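Local coordinates for dihydroneopterin aldolase (Burkholderia thailandensis, PDB 3V9O), which belongs to the dihydroneopterin aldolase family, whose subunits pair an antiparallel beta-sheet with two helices, and is modelled here with guanine bound, at residues K79-V82 and A83-V86. Sequence-based numbering, arbitrary orientation.
With EDO (1,2-ethanediol), chain F.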
ATOM      1  N   LYS A  79     -21.399   3.865   1.232  1.00 14.68           N
ATOM      2  CA  LYS A  79     -22.184   2.646   1.206  1.00 16.37           C
ATOM      3  C   LYS A  79     -23.520   2.909   0.503  1.00 18.09           C
ATOM      4  O   LYS A  79     -23.966   2.048  -0.274  1.00 18.28           O
ATOM      5  CB  LYS A  79     -22.357   2.103   2.645  1.00 21.08           C
ATOM      6  CG  LYS A  79     -23.026   0.735   2.716  1.00 27.89           C
ATOM      7  CD  LYS A  79     -23.133   0.108   4.112  1.00 25.09           C
ATOM      8  CE  LYS A  79     -24.195  -1.049   4.013  1.00 30.93           C
ATOM      9  NZ  LYS A  79     -24.439  -1.816   5.203  1.00 37.32           N
ATOM     10  N   GLN A  80     -24.131   4.066   0.702  1.00 17.61           N
ATOM     11  CA  GLN A  80     -25.409   4.383   0.029  1.00 19.00           C
ATOM     12  C   GLN A  80     -25.267   4.362  -1.480  1.00 18.72           C
ATOM     13  O   GLN A  80     -26.175   3.866  -2.184  1.00 19.91           O
ATOM     14  CB  GLN A  80     -25.863   5.767   0.491  1.00 21.71           C
ATOM     15  CG  GLN A  80     -26.489   5.735   1.883  1.00 31.61           C
ATOM     16  CD  GLN A  80     -26.634   7.109   2.544  1.00 37.39           C
ATOM     17  OE1 GLN A  80     -26.263   8.153   1.978  1.00 39.88           O
ATOM     18  NE2 GLN A  80     -27.143   7.105   3.778  1.00 40.07           N
ATOM     19  N   SER A  81     -24.208   4.958  -1.987  1.00 17.43           N
ATOM     20  CA  SER A  81     -24.008   4.977  -3.421  0.63 18.04           C
ATOM     21  C   SER A  81     -23.762   3.589  -3.982  1.00 18.30           C
ATOM     22  O   SER A  81     -24.305   3.263  -5.066  1.00 18.27           O
ATOM     23  CB  SER A  81     -22.919   5.955  -3.811  0.63 16.84           C
ATOM     24  OG  SER A  81     -23.266   7.208  -3.262  0.63 27.58           O
ATOM     25  N   VAL A  82     -22.980   2.765  -3.291  1.00 15.58           N
ATOM     26  CA  VAL A  82     -22.800   1.384  -3.767  1.00 16.02           C
ATOM     27  C   VAL A  82     -24.153   0.704  -3.774  1.00 16.80           C
ATOM     28  O   VAL A  82     -24.527   0.071  -4.783  1.00 17.83           O
ATOM     29  CB  VAL A  82     -21.849   0.639  -2.840  1.00 16.97           C
ATOM     30  CG1 VAL A  82     -21.821  -0.854  -3.250  1.00 18.49           C
ATOM     31  CG2 VAL A  82     -20.457   1.249  -2.989  1.00 17.30           C
ATOM     32  N   ALA A  83     -24.950   0.814  -2.724  1.00 16.88           N
ATOM     33  CA  ALA A  83     -26.249   0.145  -2.702  1.00 18.52           C
ATOM     34  C   ALA A  83     -27.134   0.586  -3.840  1.00 20.42           C
ATOM     35  O   ALA A  83     -27.823  -0.267  -4.480  1.00 22.28           O
ATOM     36  CB  ALA A  83     -26.991   0.406  -1.381  1.00 19.31           C
ATOM     37  N   GLN A  84     -27.153   1.878  -4.146  1.00 17.49           N
ATOM     38  CA  GLN A  84     -28.002   2.373  -5.210  1.00 20.31           C
ATOM     39  C   GLN A  84     -27.568   1.769  -6.553  1.00 19.35           C
ATOM     40  O   GLN A  84     -28.401   1.372  -7.356  1.00 21.67           O
ATOM     41  CB  GLN A  84     -27.932   3.889  -5.260  1.00 23.99           C
ATOM     42  CG  GLN A  84     -28.702   4.538  -4.125  1.00 34.53           C
ATOM     43  CD  GLN A  84     -28.338   6.005  -3.881  1.00 45.12           C
ATOM     44  OE1 GLN A  84     -27.439   6.581  -4.527  1.00 44.44           O
ATOM     45  NE2 GLN A  84     -29.041   6.619  -2.924  1.00 50.38           N
ATOM     46  N   CYS A  85     -26.269   1.715  -6.783  1.00 18.58           N
ATOM     47  CA  CYS A  85     -25.764   1.164  -8.041  1.00 18.88           C
ATOM     48  C   CYS A  85     -26.026  -0.320  -8.195  1.00 19.69           C
ATOM     49  O   CYS A  85     -26.486  -0.775  -9.269  1.00 22.82           O
ATOM     50  CB  CYS A  85     -24.268   1.513  -8.208  1.00 16.80           C
ATOM     51  SG  CYS A  85     -23.926   3.255  -8.443  1.00 19.06           S
ATOM     52  N   VAL A  86     -25.832  -1.062  -7.131  1.00 20.69           N
ATOM     53  CA  VAL A  86     -26.046  -2.524  -7.160  1.00 19.63           C
ATOM     54  C   VAL A  86     -27.537  -2.792  -7.359  1.00 26.55           C
ATOM     55  O   VAL A  86     -27.920  -3.726  -8.118  1.00 26.87           O
ATOM     56  CB  VAL A  86     -25.513  -3.135  -5.843  1.00 22.09           C
ATOM     57  CG1 VAL A  86     -25.947  -4.583  -5.677  1.00 27.82           C
ATOM     58  CG2 VAL A  86     -24.023  -3.042  -5.786  1.00 22.19           C
TER
HETATM   59  C1  EDO F 144     -25.278   0.325 -13.868  1.00 50.51           C
HETATM   60  O1  EDO F 144     -25.634   1.701 -13.990  1.00 56.22           O
HETATM   61  C2  EDO F 144     -24.806   0.090 -12.438  1.00 44.92           C
HETATM   62  O2  EDO F 144     -25.499   1.012 -11.571  1.00 35.27           O
HETATM   63  O   HOH W   1     -25.967   8.364  -2.929  1.00 51.78           O
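A water molecule joins Ser-81 to Gln-84, one turn apart on the amphipathic alpha-helix 76-87, which packs against the four-stranded antiparallel sheet of the tunnelling fold (T-fold). The water donates to both side chains, lying 3.0 Å from Ser-81 OG and 2.8 Å from Gln-84 OE1; this holds for one of two modelled conformers of the serine and is doubtful for the other. Serine suits this buried position because its small side chain packs on Ser-104 and Leu-105 of helix 94-106, while its hydroxyl, in that same conformer, is hydrogen-bonded to Leu-77 O. Gln-84 belongs to the exposed side; its CG lies anti to its own carbonyl carbon (chi1 -74°), which turns the chain back along the helix and sets CG 3.3 Å from Gln-80 O.

The backbone supplies an unbroken run of i to i+4 hydrogen bonds, from Ala-83 N to Lys-79 O through Val-86 N to Val-82 O, the latter 2.9 Å long with an N-H...O angle of 166°. On the flank facing strand 22-34, Val-82 and Val-86 run alongside each other, with Val-82 CG1 4.0 Å from Val-86 CG2. Their compact branched side chains meet His-30 and Met-34, respectively. Lys-79 is long enough to reach another chain, where its NZ forms a salt bridge with Asp-126 of the second subunit.

Cys-85 brings a small, weakly polar side chain to Ala-100 and Ile-101 of helix 94-106. Near the helix end, a 1,2-ethanediol, probably from the crystallisation liquor, is also bound by Arg-88 and donates from its O2 to Cys-85 O across 3.1 Å.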